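Local coordinates for N-acetyltransferase domain-containing protein (Xanthomonas campestris pv. campestris, PDB 2OZH) that is a putative GNAT-family acetyltransferase, probably transferring an acyl group to a substrate that has not been identified, at residues L46-A60 with A89-Q101. Numbering follows the deposited sequence.
Sequences LCFGGFVDGRQVAFA and ALMDAVMAHPDLQ. With EDO (1,2-ethanediol), chain H.
Phe48 and Leu90 fill the tight, buried middle of this contact, where helix 86-96 packs on one face of the sheet hairpin formed by strands 46-52 and 55-64, as a helix does in the GNAT fold. The methyl CG2 of Val94 sits over the centre of the Phe48 ring, 3.7 Å from the centroid, in a CH-pi contact. With CG beside the backbone N (chi1 -64°), the ring runs along the helix; Phe48 CD2 meets Ala93 CB at 3.9 Å, and Phe48 CZ approaches His97 CD2 at the same distance, the two rings meeting obliquely. Leu90, in the conformer described, one of two, turns its branched end onto the paired backbones: CD1 lies 4.0 Å from the CA of Gly50, while CD2 touches the CB atoms of Ala58 and Ala60.

Beyond the helix the contact is more open to solvent. Leu46, partly exposed, lays CD2 over one face of the partly exposed imidazole of His97, 3.7 Å from its centroid, and touches Leu100 CD1 at 4.0 Å; Pro98 CD lies against the opposite face. Asp99 N donates to His97 ND1 (3.0 Å), tilted from the ring plane, which probably limits rotation of the imidazole. Farther out, exposed Gln101 uses NE2 to bond the carbonyls of Met95 and His97. With apolar and ring contacts but no hydrogen bond between the two segments, helix and hairpin are held by shape and hydrophobic burial, while the bonds of His97 ND1 and Gln101 NE2 stay within 89-101.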
loop_
_atom_site.group_PDB
_atom_site.type_symbol
_atom_site.label_atom_id
_atom_site.label_comp_id
_atom_site.label_asym_id
_atom_site.label_seq_id
_atom_site.Cartn_x
_atom_site.Cartn_y
_atom_site.Cartn_z
ATOM N N LEU A 46 8.634 1.610 -5.091
ATOM C CA LEU A 46 9.955 2.068 -4.713
ATOM C C LEU A 46 10.748 0.846 -4.302
ATOM O O LEU A 46 10.467 0.184 -3.311
ATOM C CB LEU A 46 9.893 3.076 -3.567
ATOM C CG LEU A 46 11.230 3.621 -3.068
ATOM C CD1 LEU A 46 11.983 4.339 -4.142
ATOM C CD2 LEU A 46 10.981 4.581 -1.903
ATOM N N CYS A 47 11.696 0.474 -5.155
ATOM C CA CYS A 47 12.417 -0.776 -5.018
ATOM C C CYS A 47 13.837 -0.517 -4.561
ATOM O O CYS A 47 14.470 0.462 -4.979
ATOM C CB CYS A 47 12.464 -1.546 -6.329
ATOM S SG CYS A 47 10.842 -1.983 -6.990
ATOM N N PHE A 48 14.323 -1.406 -3.700
ATOM C CA PHE A 48 15.683 -1.339 -3.127
ATOM C C PHE A 48 16.418 -2.591 -3.589
ATOM O O PHE A 48 16.060 -3.709 -3.219
ATOM C CB PHE A 48 15.615 -1.291 -1.591
ATOM C CG PHE A 48 14.946 -0.043 -1.082
ATOM C CD1 PHE A 48 13.578 0.085 -1.118
ATOM C CD2 PHE A 48 15.686 1.028 -0.579
ATOM C CE1 PHE A 48 12.964 1.248 -0.679
ATOM C CE2 PHE A 48 15.083 2.186 -0.156
ATOM C CZ PHE A 48 13.723 2.296 -0.202
ATOM N N GLY A 49 17.448 -2.393 -4.386
ATOM C CA GLY A 49 18.287 -3.505 -4.796
ATOM C C GLY A 49 19.606 -3.451 -4.083
ATOM O O GLY A 49 20.166 -2.381 -3.880
ATOM N N GLY A 50 20.132 -4.608 -3.711
ATOM C CA GLY A 50 21.468 -4.716 -3.180
ATOM C C GLY A 50 22.349 -5.496 -4.149
ATOM O O GLY A 50 21.909 -6.499 -4.701
ATOM N N PHE A 51 23.538 -4.960 -4.367
ATOM C CA PHE A 51 24.434 -5.466 -5.405
ATOM C C PHE A 51 25.842 -5.639 -4.873
ATOM O O PHE A 51 26.327 -4.783 -4.116
ATOM C CB PHE A 51 24.486 -4.491 -6.587
ATOM C CG PHE A 51 23.131 -4.191 -7.186
ATOM C CD1 PHE A 51 22.332 -3.213 -6.639
ATOM C CD2 PHE A 51 22.650 -4.902 -8.276
ATOM C CE1 PHE A 51 21.107 -2.933 -7.153
ATOM C CE2 PHE A 51 21.417 -4.644 -8.794
ATOM C CZ PHE A 51 20.649 -3.670 -8.265
ATOM N N VAL A 52 26.490 -6.706 -5.311
ATOM C CA VAL A 52 27.897 -6.946 -5.004
ATOM C C VAL A 52 28.582 -7.414 -6.284
ATOM O O VAL A 52 28.154 -8.365 -6.898
ATOM C CB VAL A 52 28.057 -8.014 -3.897
ATOM C CG1 VAL A 52 29.550 -8.302 -3.634
ATOM C CG2 VAL A 52 27.348 -7.578 -2.629
ATOM N N ASP A 53 29.668 -6.746 -6.643
ATOM C CA ASP A 53 30.517 -7.148 -7.767
ATOM C C ASP A 53 29.703 -7.396 -9.036
ATOM O O ASP A 53 29.905 -8.354 -9.786
ATOM C CB ASP A 53 31.371 -8.368 -7.398
ATOM C CG ASP A 53 32.366 -8.081 -6.279
ATOM O OD1 ASP A 53 32.731 -6.925 -6.040
ATOM O OD2 ASP A 53 32.782 -9.065 -5.648
ATOM N N GLY A 54 28.760 -6.500 -9.275
ATOM C CA GLY A 54 28.041 -6.485 -10.522
ATOM C C GLY A 54 26.805 -7.341 -10.601
ATOM O O GLY A 54 26.180 -7.441 -11.659
ATOM N N ARG A 55 26.490 -8.039 -9.490
ATOM C CA ARG A 55 25.373 -8.948 -9.434
ATOM C C ARG A 55 24.417 -8.495 -8.334
ATOM O O ARG A 55 24.864 -8.049 -7.281
ATOM C CB ARG A 55 25.849 -10.352 -9.072
ATOM C CG ARG A 55 26.285 -11.234 -10.241
ATOM C CD ARG A 55 27.417 -10.747 -11.025
ATOM N NE ARG A 55 28.677 -10.523 -10.314
ATOM C CZ ARG A 55 29.643 -11.418 -10.094
ATOM N NH1 ARG A 55 29.537 -12.674 -10.524
ATOM N NH2 ARG A 55 30.753 -11.008 -9.524
ATOM N N GLN A 56 23.128 -8.673 -8.572
ATOM C CA GLN A 56 22.134 -8.420 -7.524
ATOM C C GLN A 56 22.137 -9.590 -6.541
ATOM O O GLN A 56 22.103 -10.751 -6.928
ATOM C CB GLN A 56 20.760 -8.230 -8.113
ATOM C CG GLN A 56 19.755 -7.753 -7.054
ATOM C CD GLN A 56 18.439 -7.326 -7.570
ATOM O OE1 GLN A 56 18.238 -7.162 -8.765
ATOM N NE2 GLN A 56 17.512 -7.053 -6.635
ATOM N N VAL A 57 22.145 -9.235 -5.253
ATOM C CA VAL A 57 22.170 -10.207 -4.161
ATOM C C VAL A 57 20.988 -10.076 -3.208
ATOM O O VAL A 57 20.772 -10.978 -2.392
ATOM C CB VAL A 57 23.468 -10.092 -3.347
ATOM C CG1 VAL A 57 24.680 -10.334 -4.282
ATOM C CG2 VAL A 57 23.593 -8.800 -2.617
ATOM N N ALA A 58 20.224 -8.983 -3.274
ATOM C CA ALA A 58 19.156 -8.767 -2.290
ATOM C C ALA A 58 18.152 -7.804 -2.871
ATOM O O ALA A 58 18.442 -7.072 -3.827
ATOM C CB ALA A 58 19.726 -8.213 -0.994
ATOM N N PHE A 59 16.955 -7.764 -2.271
ATOM C CA PHE A 59 15.855 -6.950 -2.757
ATOM C C PHE A 59 14.894 -6.647 -1.625
ATOM O O PHE A 59 14.727 -7.443 -0.710
ATOM C CB PHE A 59 15.082 -7.773 -3.803
ATOM C CG PHE A 59 14.008 -7.023 -4.587
ATOM C CD1 PHE A 59 14.322 -5.919 -5.358
ATOM C CD2 PHE A 59 12.694 -7.438 -4.556
ATOM C CE1 PHE A 59 13.346 -5.264 -6.097
ATOM C CE2 PHE A 59 11.743 -6.821 -5.291
ATOM C CZ PHE A 59 12.045 -5.754 -6.085
ATOM N N ALA A 60 14.259 -5.487 -1.729
ATOM C CA ALA A 60 13.105 -5.138 -0.897
ATOM C C ALA A 60 12.259 -4.190 -1.689
ATOM O O ALA A 60 12.769 -3.422 -2.492
ATOM C CB ALA A 60 13.567 -4.461 0.417
ATOM N N ALA A 89 21.225 -3.692 5.498
ATOM C CA ALA A 89 21.602 -2.564 4.649
ATOM C C ALA A 89 20.369 -2.060 3.897
ATOM O O ALA A 89 20.127 -0.842 3.771
ATOM C CB ALA A 89 22.721 -2.943 3.672
ATOM N N LEU A 90 19.572 -2.992 3.397
ATOM C CA LEU A 90 18.394 -2.573 2.681
ATOM C C LEU A 90 17.344 -1.965 3.617
ATOM O O LEU A 90 16.746 -0.944 3.290
ATOM C CB LEU A 90 17.849 -3.711 1.816
ATOM C CG LEU A 90 18.418 -3.812 0.398
ATOM C CD1 LEU A 90 19.897 -4.113 0.397
ATOM C CD2 LEU A 90 17.704 -4.814 -0.406
HETATM N N MSE A 91 17.111 -2.562 4.786
HETATM C CA MSE A 91 16.153 -1.999 5.710
HETATM C C MSE A 91 16.564 -0.650 6.244
HETATM O O MSE A 91 15.735 0.249 6.422
HETATM C CB MSE A 91 15.917 -2.942 6.887
HETATM C CG MSE A 91 15.093 -4.137 6.535
HETATM SE SE MSE A 91 13.329 -3.738 5.833
HETATM C CE MSE A 91 12.800 -2.721 6.997
ATOM N N ASP A 92 17.857 -0.492 6.469
ATOM C CA ASP A 92 18.347 0.812 6.872
ATOM C C ASP A 92 18.030 1.862 5.807
ATOM O O ASP A 92 17.610 2.990 6.123
ATOM C CB ASP A 92 19.854 0.792 7.153
ATOM C CG ASP A 92 20.231 0.103 8.454
ATOM O OD1 ASP A 92 19.367 -0.210 9.284
ATOM O OD2 ASP A 92 21.462 -0.131 8.617
ATOM N N ALA A 93 18.181 1.502 4.528
ATOM C CA ALA A 93 17.895 2.407 3.449
ATOM C C ALA A 93 16.397 2.691 3.361
ATOM O O ALA A 93 15.994 3.819 3.074
ATOM C CB ALA A 93 18.374 1.812 2.142
ATOM N N VAL A 94 15.571 1.675 3.579
ATOM C CA VAL A 94 14.113 1.897 3.635
ATOM C C VAL A 94 13.739 2.873 4.729
ATOM O O VAL A 94 12.962 3.824 4.511
ATOM C CB VAL A 94 13.348 0.567 3.818
ATOM C CG1 VAL A 94 11.861 0.769 4.048
ATOM C CG2 VAL A 94 13.570 -0.371 2.621
HETATM N N MSE A 95 14.282 2.647 5.919
HETATM C CA MSE A 95 13.911 3.482 7.056
HETATM C C MSE A 95 14.407 4.903 6.890
HETATM O O MSE A 95 13.794 5.848 7.457
HETATM C CB MSE A 95 14.462 2.897 8.353
HETATM C CG MSE A 95 13.869 1.603 8.784
HETATM SE SE MSE A 95 11.994 1.718 9.384
HETATM C CE MSE A 95 11.354 1.243 7.723
ATOM N N ALA A 96 15.499 5.093 6.156
ATOM C CA ALA A 96 16.087 6.415 5.949
ATOM C C ALA A 96 15.633 7.108 4.683
ATOM O O ALA A 96 16.036 8.245 4.426
ATOM C CB ALA A 96 17.649 6.340 5.955
ATOM N N HIS A 97 14.832 6.434 3.839
ATOM C CA HIS A 97 14.581 7.007 2.529
ATOM C C HIS A 97 13.807 8.324 2.614
ATOM O O HIS A 97 12.826 8.399 3.326
ATOM C CB HIS A 97 13.794 6.017 1.659
ATOM C CG HIS A 97 13.781 6.410 0.223
ATOM N ND1 HIS A 97 12.925 7.378 -0.268
ATOM C CD2 HIS A 97 14.575 6.038 -0.808
ATOM C CE1 HIS A 97 13.189 7.572 -1.548
ATOM N NE2 HIS A 97 14.181 6.761 -1.906
ATOM N N PRO A 98 14.225 9.356 1.870
ATOM C CA PRO A 98 13.576 10.640 2.074
ATOM C C PRO A 98 12.097 10.682 1.728
ATOM O O PRO A 98 11.392 11.583 2.195
ATOM C CB PRO A 98 14.371 11.589 1.163
ATOM C CG PRO A 98 15.216 10.777 0.328
ATOM C CD PRO A 98 15.351 9.423 0.927
ATOM N N ASP A 99 11.612 9.752 0.925
ATOM C CA ASP A 99 10.194 9.751 0.511
ATOM C C ASP A 99 9.353 8.861 1.407
ATOM O O ASP A 99 8.167 8.693 1.142
ATOM C CB ASP A 99 10.056 9.345 -0.952
ATOM C CG ASP A 99 10.742 10.337 -1.893
ATOM O OD1 ASP A 99 10.740 11.553 -1.602
ATOM O OD2 ASP A 99 11.292 9.908 -2.919
ATOM N N LEU A 100 9.957 8.259 2.434
ATOM C CA LEU A 100 9.268 7.370 3.361
ATOM C C LEU A 100 9.318 7.839 4.808
ATOM O O LEU A 100 9.197 7.054 5.752
ATOM C CB LEU A 100 9.825 5.954 3.265
ATOM C CG LEU A 100 9.773 5.280 1.903
ATOM C CD1 LEU A 100 10.388 3.903 1.961
ATOM C CD2 LEU A 100 8.354 5.139 1.392
ATOM N N GLN A 101 9.472 9.152 4.982
ATOM C CA GLN A 101 9.502 9.758 6.302
ATOM C C GLN A 101 8.148 10.318 6.687
ATOM O O GLN A 101 7.348 10.671 5.831
ATOM C CB GLN A 101 10.533 10.897 6.352
ATOM C CG GLN A 101 11.947 10.475 5.987
ATOM C CD GLN A 101 12.432 9.329 6.822
ATOM O OE1 GLN A 101 12.437 9.410 8.059
ATOM N NE2 GLN A 101 12.812 8.218 6.181
HETATM C C1 EDO H . 9.689 8.397 10.195
HETATM O O1 EDO H . 9.820 9.812 9.969
HETATM C C2 EDO H . 9.319 8.155 11.641
HETATM O O2 EDO H . 8.000 7.606 11.809
#